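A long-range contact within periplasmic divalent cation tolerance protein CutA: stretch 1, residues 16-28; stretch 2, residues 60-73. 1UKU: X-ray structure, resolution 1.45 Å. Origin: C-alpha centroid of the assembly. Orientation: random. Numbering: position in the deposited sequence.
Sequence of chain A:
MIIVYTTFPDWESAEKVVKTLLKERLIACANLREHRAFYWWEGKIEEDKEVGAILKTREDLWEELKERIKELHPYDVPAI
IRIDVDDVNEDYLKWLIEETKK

Stretch 1 16-28: KVVKTLLKERLIA
Stretch 2, residues 60-73: DLWEELKERIKELH

The contact is a roughly antiparallel packing of two helices around a leucine-rich apolar seam, closed along one margin by a bidentate E24–R68 salt bridge. Helix 16-23 and helix 62-72 run at 142° between their N-to-C directions, with axes 10.7 Å apart at closest approach. The register follows from nearest CA pairs: V17 CA to L72 CA at 6.3 Å, L21 CA to R68 CA at 7.9 Å, and L26 CA to L65 CA at 6.0 Å.

Through most of both helices phi/psi lie near -65/-42; the second loosens at its end, where E71 is -73/-23 and L72 is -103/-12, with L72 N making a weak 2.9 Å bond to R68 O and a 3.1 Å bond to I69 O. The first helix ends in a Schellman motif: R25 takes phi/psi 62/31, while L26 N bonds to L21 O (3.0 Å) and R25 N to L22 O (2.9 Å). L26 (-90/-18) and I27 (-135/153) then continue the chain past the second helix, which follows the 3-10 segment containing L61 and ends at L72.

L21 (m, t) is the central knob, seated among L65, I69, L72 and R68. Its CB points sideways, but the branched end reaches across: CD2 lies 3.8 Å from L65 CD1 and 4.0 Å from L72 CD1, and CD1 lies 3.9 Å from I69 CG1. L65 (t, p) also meets the segment beyond the helix, its CD2 3.8 Å from I27 CG2 and its CD1 4.1 Å from L26 CB.

L26 (m, t) has the largest area covered by the other stretch, 104 of the 582 Å² buried in total over both sides. L26 CD1 packs 3.6 Å from R68 CG, so the arginine's methylenes extend the apolar surface; L26 CD2 lies 3.7 Å from E64 CD, the carboxylate carbon, in a van der Waals contact at the border of the seam. At the other end, compact V17 (t) fits where the backbones are close: CG2 is 3.5 Å from L72 O, and CG1 is 4.0 Å from L72 CB. T20 (m) places CG2 3.8 Å from L72 CD1 while its OG1 donates to K16 O (2.9 Å), satisfying the hydroxyl within its own helix.

R68 curls through m, m, m to present its guanidinium edge to E24 (m, t). R68 NH2 donates to E24 OE1 at 2.8 Å (165°), and R68 NE to E24 OE2 at 2.8 Å (173°); these near-linear angles indicate well-aligned pairing. R68 NH1 additionally bridges to E71 OE1 at 2.9 Å. Arginine suits this place because its methylenes pack against leucine while its charged end pairs with carboxylates at the partly exposed margin.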

# COMPACT_ATOMS: atom_id res chain seq x y z
N LYS A 16 3.63 0.51 -20.13
CA LYS A 16 4.84 0.61 -20.93
C LYS A 16 6.06 0.61 -20.03
O LYS A 16 7.02 -0.13 -20.25
CB LYS A 16 4.84 1.90 -21.75
CG LYS A 16 6.08 2.06 -22.63
CD LYS A 16 5.89 3.28 -23.53
CE LYS A 16 7.21 3.85 -24.01
NZ LYS A 16 6.97 5.11 -24.77
N VAL A 17 6.02 1.43 -18.98
CA VAL A 17 7.15 1.57 -18.07
C VAL A 17 7.37 0.27 -17.33
O VAL A 17 8.47 -0.23 -17.27
CB VAL A 17 6.98 2.78 -17.14
CG1 VAL A 17 8.09 2.82 -16.08
CG2 VAL A 17 7.00 4.07 -17.98
N VAL A 18 6.31 -0.34 -16.80
CA VAL A 18 6.45 -1.58 -16.04
C VAL A 18 6.96 -2.73 -16.90
O VAL A 18 7.83 -3.51 -16.46
CB VAL A 18 5.13 -1.95 -15.35
CG1 VAL A 18 5.04 -3.42 -14.97
CG2 VAL A 18 4.93 -1.03 -14.15
N LYS A 19 6.46 -2.81 -18.11
CA LYS A 19 6.92 -3.88 -19.01
C LYS A 19 8.41 -3.64 -19.38
O LYS A 19 9.17 -4.61 -19.45
CB LYS A 19 6.04 -4.00 -20.26
CG LYS A 19 4.64 -4.51 -19.98
CD LYS A 19 3.79 -4.69 -21.23
CE LYS A 19 2.40 -5.19 -20.88
NZ LYS A 19 1.55 -5.37 -22.09
N THR A 20 8.84 -2.40 -19.58
CA THR A 20 10.27 -2.10 -19.82
C THR A 20 11.12 -2.52 -18.61
O THR A 20 12.20 -3.07 -18.77
CB THR A 20 10.46 -0.62 -20.10
OG1 THR A 20 9.70 -0.26 -21.27
CG2 THR A 20 11.88 -0.31 -20.40
N LEU A 21 10.63 -2.27 -17.41
CA LEU A 21 11.38 -2.59 -16.20
C LEU A 21 11.47 -4.10 -16.06
O LEU A 21 12.51 -4.61 -15.63
CB LEU A 21 10.75 -1.96 -14.96
CG LEU A 21 10.77 -0.44 -14.88
CD1 LEU A 21 9.97 0.03 -13.64
CD2 LEU A 21 12.17 0.20 -14.86
N LEU A 22 10.41 -4.83 -16.42
CA LEU A 22 10.45 -6.30 -16.41
C LEU A 22 11.45 -6.80 -17.45
O LEU A 22 12.27 -7.67 -17.16
CB LEU A 22 9.06 -6.90 -16.66
CG LEU A 22 8.12 -6.82 -15.45
CD1 LEU A 22 6.67 -6.99 -15.87
CD2 LEU A 22 8.47 -7.85 -14.40
N LYS A 23 11.41 -6.24 -18.65
CA LYS A 23 12.34 -6.66 -19.71
C LYS A 23 13.79 -6.45 -19.29
O LYS A 23 14.67 -7.25 -19.64
CB LYS A 23 12.05 -5.92 -21.00
CG LYS A 23 10.75 -6.45 -21.67
CD LYS A 23 10.51 -5.92 -23.06
CE LYS A 23 10.76 -4.43 -23.21
NZ LYS A 23 10.12 -3.91 -24.46
N GLU A 24 14.06 -5.37 -18.54
CA GLU A 24 15.38 -5.03 -18.05
C GLU A 24 15.73 -5.75 -16.78
O GLU A 24 16.81 -5.56 -16.24
CB GLU A 24 15.50 -3.51 -17.90
CG GLU A 24 15.51 -2.85 -19.26
CD GLU A 24 15.59 -1.35 -19.22
OE1 GLU A 24 15.29 -0.73 -20.26
OE2 GLU A 24 15.97 -0.81 -18.17
N ARG A 25 14.79 -6.58 -16.30
CA ARG A 25 14.96 -7.46 -15.16
C ARG A 25 15.26 -6.68 -13.86
O ARG A 25 15.87 -7.15 -12.92
CB ARG A 25 15.96 -8.58 -15.55
CG ARG A 25 15.32 -9.55 -16.59
CD ARG A 25 14.57 -10.64 -15.95
NE ARG A 25 13.94 -11.62 -16.85
CZ ARG A 25 13.24 -12.67 -16.42
NH1 ARG A 25 13.03 -12.84 -15.13
NH2 ARG A 25 12.68 -13.54 -17.27
N LEU A 26 14.69 -5.47 -13.80
CA LEU A 26 14.89 -4.60 -12.65
C LEU A 26 13.85 -4.78 -11.56
O LEU A 26 14.07 -4.33 -10.44
CB LEU A 26 14.95 -3.13 -13.05
CG LEU A 26 16.22 -2.79 -13.83
CD1 LEU A 26 16.11 -1.39 -14.40
CD2 LEU A 26 17.45 -2.92 -12.95
N ILE A 27 12.73 -5.40 -11.93
CA ILE A 27 11.65 -5.76 -11.00
C ILE A 27 11.21 -7.17 -11.29
O ILE A 27 11.33 -7.60 -12.42
CB ILE A 27 10.43 -4.77 -11.05
CG1 ILE A 27 9.67 -4.84 -12.38
CG2 ILE A 27 10.89 -3.36 -10.73
CD1 ILE A 27 8.44 -3.92 -12.41
N ALA A 28 10.68 -7.84 -10.27
CA ALA A 28 10.09 -9.16 -10.47
C ALA A 28 8.61 -9.11 -10.80
O ALA A 28 8.08 -10.01 -11.44
CB ALA A 28 10.29 -10.02 -9.25
N ASP A 60 19.35 -4.48 -3.49
CA ASP A 60 20.56 -4.06 -4.18
C ASP A 60 20.28 -3.42 -5.54
O ASP A 60 21.14 -2.78 -6.09
CB ASP A 60 21.56 -5.22 -4.34
CG ASP A 60 21.03 -6.32 -5.23
OD1 ASP A 60 20.29 -7.16 -4.71
OD2 ASP A 60 21.29 -6.33 -6.44
N LEU A 61 19.06 -3.58 -6.06
CA LEU A 61 18.68 -2.99 -7.33
C LEU A 61 18.03 -1.58 -7.19
O LEU A 61 17.70 -0.97 -8.19
CB LEU A 61 17.76 -3.93 -8.12
CG LEU A 61 18.40 -5.25 -8.60
CD1 LEU A 61 17.38 -6.15 -9.19
CD2 LEU A 61 19.43 -4.94 -9.64
N TRP A 62 17.88 -1.09 -5.97
CA TRP A 62 17.16 0.18 -5.74
C TRP A 62 17.70 1.35 -6.56
O TRP A 62 16.96 2.02 -7.23
CB TRP A 62 17.16 0.54 -4.26
CG TRP A 62 16.81 1.96 -3.96
CD1 TRP A 62 17.58 2.84 -3.29
CD2 TRP A 62 15.59 2.63 -4.27
NE1 TRP A 62 16.93 4.05 -3.17
CE2 TRP A 62 15.72 3.96 -3.79
CE3 TRP A 62 14.43 2.28 -4.95
CZ2 TRP A 62 14.70 4.90 -3.91
CZ3 TRP A 62 13.42 3.24 -5.09
CH2 TRP A 62 13.56 4.53 -4.58
N GLU A 63 19.00 1.62 -6.50
CA GLU A 63 19.51 2.82 -7.16
C GLU A 63 19.38 2.73 -8.68
O GLU A 63 19.01 3.69 -9.33
CB GLU A 63 20.98 3.13 -6.75
CG GLU A 63 21.13 3.59 -5.30
CD GLU A 63 20.37 4.86 -4.95
OE1 GLU A 63 19.90 5.60 -5.85
OE2 GLU A 63 20.26 5.12 -3.73
N GLU A 64 19.66 1.55 -9.23
CA GLU A 64 19.51 1.35 -10.64
C GLU A 64 18.05 1.49 -11.05
O GLU A 64 17.75 2.06 -12.08
CB GLU A 64 20.08 -0.02 -11.03
CG GLU A 64 20.16 -0.27 -12.51
CD GLU A 64 20.87 -1.56 -12.88
OE1 GLU A 64 20.96 -1.78 -14.10
OE2 GLU A 64 21.29 -2.33 -11.99
N LEU A 65 17.15 0.94 -10.25
CA LEU A 65 15.73 0.99 -10.57
C LEU A 65 15.21 2.43 -10.49
O LEU A 65 14.47 2.88 -11.35
CB LEU A 65 14.94 0.09 -9.63
CG LEU A 65 13.41 0.18 -9.74
CD1 LEU A 65 12.95 -0.14 -11.14
CD2 LEU A 65 12.75 -0.69 -8.71
N LYS A 66 15.62 3.14 -9.45
CA LYS A 66 15.22 4.52 -9.27
C LYS A 66 15.66 5.35 -10.46
O LYS A 66 14.88 6.15 -10.99
CB LYS A 66 15.80 5.08 -8.00
CG LYS A 66 15.41 6.54 -7.79
CD LYS A 66 15.98 7.15 -6.54
CE LYS A 66 17.10 8.05 -6.90
NZ LYS A 66 18.21 7.86 -6.00
N GLU A 67 16.90 5.17 -10.91
CA GLU A 67 17.37 5.92 -12.08
C GLU A 67 16.58 5.58 -13.32
O GLU A 67 16.20 6.49 -14.08
CB GLU A 67 18.86 5.65 -12.36
CG GLU A 67 19.38 6.33 -13.63
CD GLU A 67 19.30 7.86 -13.64
OE1 GLU A 67 19.23 8.47 -14.75
OE2 GLU A 67 19.30 8.52 -12.58
N ARG A 68 16.29 4.30 -13.54
CA ARG A 68 15.52 3.93 -14.71
C ARG A 68 14.09 4.49 -14.67
O ARG A 68 13.57 4.95 -15.69
CB ARG A 68 15.53 2.42 -14.94
CG ARG A 68 16.77 1.93 -15.62
CD ARG A 68 17.03 2.57 -17.00
NE ARG A 68 16.28 2.01 -18.12
CZ ARG A 68 15.82 2.71 -19.16
NH1 ARG A 68 15.97 4.02 -19.24
NH2 ARG A 68 15.21 2.09 -20.15
N ILE A 69 13.47 4.49 -13.50
CA ILE A 69 12.15 5.08 -13.42
C ILE A 69 12.23 6.55 -13.74
O ILE A 69 11.36 7.06 -14.44
CB ILE A 69 11.50 4.81 -12.06
CG1 ILE A 69 11.19 3.31 -11.91
CG2 ILE A 69 10.20 5.64 -11.91
CD1 ILE A 69 10.85 2.92 -10.47
N LYS A 70 13.25 7.25 -13.23
CA LYS A 70 13.38 8.68 -13.54
C LYS A 70 13.45 8.87 -15.05
O LYS A 70 12.85 9.78 -15.59
CB LYS A 70 14.62 9.28 -12.87
CG LYS A 70 14.49 9.46 -11.38
CD LYS A 70 15.84 9.66 -10.71
CE LYS A 70 16.43 11.00 -11.00
NZ LYS A 70 17.75 11.08 -10.31
N GLU A 71 14.20 8.00 -15.71
CA GLU A 71 14.43 8.09 -17.14
C GLU A 71 13.21 7.70 -17.97
O GLU A 71 13.09 8.10 -19.14
CB GLU A 71 15.60 7.21 -17.54
CG GLU A 71 16.93 7.76 -17.08
CD GLU A 71 18.03 6.75 -17.19
OE1 GLU A 71 17.81 5.63 -17.66
OE2 GLU A 71 19.17 7.09 -16.79
N LEU A 72 12.31 6.91 -17.40
CA LEU A 72 11.14 6.43 -18.15
C LEU A 72 9.83 7.17 -17.81
O LEU A 72 8.83 7.04 -18.54
CB LEU A 72 10.93 4.94 -17.92
CG LEU A 72 12.03 4.07 -18.51
CD1 LEU A 72 11.87 2.63 -18.02
CD2 LEU A 72 11.99 4.08 -20.02
N HIS A 73 9.84 7.94 -16.75
CA HIS A 73 8.57 8.40 -16.17
C HIS A 73 7.98 9.55 -16.96
O HIS A 73 8.70 10.47 -17.35
CB HIS A 73 8.77 8.85 -14.72
CG HIS A 73 7.54 8.66 -13.89
ND1 HIS A 73 6.38 9.37 -14.08
CD2 HIS A 73 7.30 7.78 -12.88
CE1 HIS A 73 5.46 8.92 -13.23
NE2 HIS A 73 6.00 7.95 -12.50